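Local coordinates for protein halotolerant alpha-type carbonic anhydrase (dCA II) (PDB 1Y7W) that catalyses the reversible hydration of carbon dioxide to bicarbonate as a salt-tolerant, zinc-dependent algal carbonic anhydrase, at residues L222-Y227 against E285-Y291. Sequence-based numbering, arbitrary orientation.
Sequences LKYAGY and EVYKYNY
Tyr-224 (chi1 p) lays its ring against that of Tyr-289 (chi1 m) in a strongly slid, near-parallel pair, centroids 4.7 Å apart and planes at 13°, with Tyr-289 CB in CH-pi contact 3.5 Å from the Tyr-224 centroid. Both rings share one sheet face with Gly-226, where a CB would clash with Tyr-289 CE1. The extended backbones run antiparallel, the N-to-C directions of strands 224-227 and 287-289 lying at 138°. Tyr-224/Tyr-289 and Gly-226/Tyr-287 are hydrogen-bonded pairs (Tyr-224 N to Tyr-289 O 3.0 Å, Tyr-289 N to Tyr-224 O 2.8 Å, Gly-226 N to Tyr-287 O 2.9 Å, Tyr-287 N to Gly-226 O 3.0 Å); Ala-225/Lys-288 is the non-hydrogen-bonded pair between them. Asn-290, at positive phi (63/25), turns the chain out of the strand and gives ND2 to Leu-222 O at 2.8 Å. Lys-223 CD makes a CH-pi contact over the Tyr-291 ring face, 4.1 Å from its centroid, and Tyr-291 OH is hydrogen-bonded to Thr-246 OG1 on strand 240-251. The C-terminal strand 287-289 thereby forms an edge of the large mixed beta-sheet characteristic of alpha-carbonic anhydrases.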
ATOM      1  N   LEU A 222     -11.673 -11.897  -3.311  1.00 24.61           N
ATOM      2  CA  LEU A 222     -11.038 -11.033  -4.291  1.00 24.60           C
ATOM      3  C   LEU A 222     -11.874  -9.791  -4.516  1.00 22.54           C
ATOM      4  O   LEU A 222     -11.566  -9.009  -5.401  1.00 20.37           O
ATOM      5  CB  LEU A 222     -10.877 -11.749  -5.618  1.00 27.81           C
ATOM      6  CG  LEU A 222      -9.921 -12.939  -5.528  1.00 30.09           C
ATOM      7  CD1 LEU A 222      -9.763 -13.521  -6.923  1.00 34.28           C
ATOM      8  CD2 LEU A 222      -8.582 -12.499  -4.970  1.00 30.49           C
ATOM      9  N   LYS A 223     -12.936  -9.607  -3.729  1.00 20.34           N
ATOM     10  CA  LYS A 223     -13.760  -8.403  -3.918  1.00 21.66           C
ATOM     11  C   LYS A 223     -12.959  -7.119  -3.718  1.00 20.41           C
ATOM     12  O   LYS A 223     -12.322  -6.956  -2.693  1.00 23.65           O
ATOM     13  CB  LYS A 223     -14.923  -8.380  -2.914  1.00 23.75           C
ATOM     14  CG  LYS A 223     -16.035  -9.351  -3.316  1.00 27.82           C
ATOM     15  CD  LYS A 223     -17.229  -9.341  -2.304  1.00 33.51           C
ATOM     16  CE  LYS A 223     -16.881 -10.050  -0.990  1.00 38.55           C
ATOM     17  NZ  LYS A 223     -18.120 -10.489  -0.148  1.00 42.59           N
ATOM     18  N   TYR A 224     -13.000  -6.197  -4.663  1.00 19.85           N
ATOM     19  CA  TYR A 224     -12.300  -4.938  -4.436  1.00 18.63           C
ATOM     20  C   TYR A 224     -12.954  -3.740  -5.139  1.00 17.57           C
ATOM     21  O   TYR A 224     -13.713  -3.881  -6.101  1.00 18.59           O
ATOM     22  CB  TYR A 224     -10.816  -5.051  -4.873  1.00 17.78           C
ATOM     23  CG  TYR A 224     -10.534  -5.003  -6.372  1.00 19.99           C
ATOM     24  CD1 TYR A 224     -10.412  -6.175  -7.122  1.00 21.68           C
ATOM     25  CD2 TYR A 224     -10.337  -3.788  -7.027  1.00 20.26           C
ATOM     26  CE1 TYR A 224     -10.097  -6.154  -8.509  1.00 21.35           C
ATOM     27  CE2 TYR A 224     -10.017  -3.746  -8.434  1.00 22.54           C
ATOM     28  CZ  TYR A 224      -9.908  -4.935  -9.153  1.00 21.99           C
ATOM     29  OH  TYR A 224      -9.661  -4.937 -10.528  1.00 23.22           O
ATOM     30  N   ALA A 225     -12.572  -2.555  -4.689  1.00 18.53           N
ATOM     31  CA  ALA A 225     -13.074  -1.316  -5.250  1.00 17.77           C
ATOM     32  C   ALA A 225     -11.898  -0.705  -6.035  1.00 16.69           C
ATOM     33  O   ALA A 225     -10.821  -0.556  -5.479  1.00 18.08           O
ATOM     34  CB  ALA A 225     -13.475  -0.377  -4.126  1.00 16.32           C
ATOM     35  N   GLY A 226     -12.112  -0.332  -7.281  1.00 16.27           N
ATOM     36  CA  GLY A 226     -11.047   0.269  -8.055  1.00 15.49           C
ATOM     37  C   GLY A 226     -11.390   1.697  -8.480  1.00 16.19           C
ATOM     38  O   GLY A 226     -12.536   1.996  -8.777  1.00 17.27           O
ATOM     39  N   TYR A 227     -10.397   2.581  -8.552  1.00 15.73           N
ATOM     40  CA  TYR A 227     -10.688   3.943  -8.988  1.00 17.63           C
ATOM     41  C   TYR A 227      -9.362   4.577  -9.389  1.00 17.75           C
ATOM     42  O   TYR A 227      -8.264   3.993  -9.124  1.00 17.77           O
ATOM     43  CB  TYR A 227     -11.348   4.753  -7.843  1.00 16.24           C
ATOM     44  CG  TYR A 227     -10.424   5.110  -6.690  1.00 15.61           C
ATOM     45  CD1 TYR A 227     -10.132   4.206  -5.661  1.00 16.77           C
ATOM     46  CD2 TYR A 227      -9.823   6.379  -6.646  1.00 16.21           C
ATOM     47  CE1 TYR A 227      -9.277   4.538  -4.594  1.00 16.17           C
ATOM     48  CE2 TYR A 227      -8.959   6.739  -5.587  1.00 19.17           C
ATOM     49  CZ  TYR A 227      -8.692   5.811  -4.562  1.00 17.55           C
ATOM     50  OH  TYR A 227      -7.843   6.185  -3.548  1.00 14.92           O
ATOM     51  N   GLU A 285     -15.923   8.179 -10.095  1.00 19.71           N
ATOM     52  CA  GLU A 285     -16.823   7.149  -9.551  1.00 22.72           C
ATOM     53  C   GLU A 285     -15.853   6.074  -9.075  1.00 21.10           C
ATOM     54  O   GLU A 285     -14.669   6.130  -9.412  1.00 20.75           O
ATOM     55  CB  GLU A 285     -17.768   6.527 -10.590  1.00 25.28           C
ATOM     56  CG  GLU A 285     -18.780   7.483 -11.197  1.00 31.60           C
ATOM     57  CD  GLU A 285     -19.863   7.912 -10.228  1.00 34.28           C
ATOM     58  OE1 GLU A 285     -19.944   7.323  -9.114  1.00 37.07           O
ATOM     59  OE2 GLU A 285     -20.647   8.849 -10.580  1.00 37.95           O
ATOM     60  N   VAL A 286     -16.338   5.130  -8.271  1.00 19.38           N
ATOM     61  CA  VAL A 286     -15.487   4.042  -7.760  1.00 20.12           C
ATOM     62  C   VAL A 286     -16.225   2.823  -8.285  1.00 21.14           C
ATOM     63  O   VAL A 286     -17.440   2.802  -8.283  1.00 20.72           O
ATOM     64  CB  VAL A 286     -15.415   4.083  -6.218  1.00 18.46           C
ATOM     65  CG1 VAL A 286     -14.435   2.976  -5.685  1.00 20.40           C
ATOM     66  CG2 VAL A 286     -14.874   5.472  -5.767  1.00 16.58           C
ATOM     67  N   TYR A 287     -15.489   1.795  -8.697  1.00 21.19           N
ATOM     68  CA  TYR A 287     -16.106   0.617  -9.324  1.00 21.43           C
ATOM     69  C   TYR A 287     -15.891  -0.644  -8.507  1.00 22.09           C
ATOM     70  O   TYR A 287     -14.913  -0.747  -7.793  1.00 22.87           O
ATOM     71  CB  TYR A 287     -15.517   0.493 -10.756  1.00 21.74           C
ATOM     72  CG  TYR A 287     -15.621   1.799 -11.507  1.00 20.21           C
ATOM     73  CD1 TYR A 287     -14.647   2.793 -11.367  1.00 21.01           C
ATOM     74  CD2 TYR A 287     -16.737   2.071 -12.303  1.00 19.10           C
ATOM     75  CE1 TYR A 287     -14.775   4.026 -12.000  1.00 19.85           C
ATOM     76  CE2 TYR A 287     -16.884   3.300 -12.931  1.00 20.92           C
ATOM     77  CZ  TYR A 287     -15.911   4.262 -12.783  1.00 21.17           C
ATOM     78  OH  TYR A 287     -16.023   5.408 -13.482  1.00 24.35           O
ATOM     79  N   LYS A 288     -16.841  -1.570  -8.571  1.00 22.85           N
ATOM     80  CA  LYS A 288     -16.745  -2.826  -7.845  1.00 23.12           C
ATOM     81  C   LYS A 288     -16.312  -3.974  -8.751  1.00 23.76           C
ATOM     82  O   LYS A 288     -16.891  -4.205  -9.809  1.00 25.17           O
ATOM     83  CB  LYS A 288     -18.078  -3.176  -7.192  1.00 24.70           C
ATOM     84  CG  LYS A 288     -19.277  -3.169  -8.109  1.00 28.21           C
ATOM     85  CD  LYS A 288     -20.451  -3.535  -7.268  1.00 32.17           C
ATOM     86  CE  LYS A 288     -21.769  -3.414  -7.998  1.00 34.96           C
ATOM     87  NZ  LYS A 288     -22.831  -3.788  -6.948  1.00 38.51           N
ATOM     88  N   TYR A 289     -15.316  -4.712  -8.284  1.00 23.90           N
ATOM     89  CA  TYR A 289     -14.762  -5.827  -9.032  1.00 22.44           C
ATOM     90  C   TYR A 289     -14.880  -7.129  -8.235  1.00 22.55           C
ATOM     91  O   TYR A 289     -14.664  -7.173  -7.019  1.00 19.98           O
ATOM     92  CB  TYR A 289     -13.292  -5.533  -9.350  1.00 21.38           C
ATOM     93  CG  TYR A 289     -13.078  -4.338 -10.266  1.00 20.07           C
ATOM     94  CD1 TYR A 289     -12.939  -3.053  -9.746  1.00 20.19           C
ATOM     95  CD2 TYR A 289     -13.091  -4.490 -11.652  1.00 20.66           C
ATOM     96  CE1 TYR A 289     -12.832  -1.951 -10.583  1.00 18.11           C
ATOM     97  CE2 TYR A 289     -12.967  -3.390 -12.522  1.00 19.22           C
ATOM     98  CZ  TYR A 289     -12.840  -2.125 -11.969  1.00 20.99           C
ATOM     99  OH  TYR A 289     -12.673  -1.027 -12.774  1.00 17.75           O
ATOM    100  N   ASN A 290     -15.205  -8.190  -8.948  1.00 24.58           N
ATOM    101  CA  ASN A 290     -15.377  -9.522  -8.385  1.00 25.87           C
ATOM    102  C   ASN A 290     -16.522  -9.604  -7.388  1.00 28.15           C
ATOM    103  O   ASN A 290     -16.504 -10.452  -6.506  1.00 27.89           O
ATOM    104  CB  ASN A 290     -14.080 -10.043  -7.714  1.00 24.66           C
ATOM    105  CG  ASN A 290     -12.871  -9.963  -8.641  1.00 25.85           C
ATOM    106  OD1 ASN A 290     -12.929 -10.394  -9.789  1.00 27.10           O
ATOM    107  ND2 ASN A 290     -11.778  -9.396  -8.154  1.00 26.72           N
ATOM    108  N   TYR A 291     -17.509  -8.725  -7.499  1.00 29.49           N
ATOM    109  CA  TYR A 291     -18.662  -8.791  -6.598  1.00 32.85           C
ATOM    110  C   TYR A 291     -19.766  -9.679  -7.225  1.00 35.44           C
ATOM    111  O   TYR A 291     -19.605 -10.111  -8.402  1.00 36.16           O
ATOM    112  CB  TYR A 291     -19.255  -7.401  -6.332  1.00 31.11           C
ATOM    113  CG  TYR A 291     -18.604  -6.589  -5.225  1.00 31.61           C
ATOM    114  CD1 TYR A 291     -19.374  -6.100  -4.161  1.00 31.11           C
ATOM    115  CD2 TYR A 291     -17.229  -6.300  -5.230  1.00 28.36           C
ATOM    116  CE1 TYR A 291     -18.800  -5.354  -3.121  1.00 30.25           C
ATOM    117  CE2 TYR A 291     -16.655  -5.558  -4.208  1.00 27.54           C
ATOM    118  CZ  TYR A 291     -17.437  -5.086  -3.150  1.00 30.69           C
ATOM    119  OH  TYR A 291     -16.887  -4.371  -2.111  1.00 30.22           O
ATOM    120  OXT TYR A 291     -20.798  -9.914  -6.526  1.00 38.08           O
TER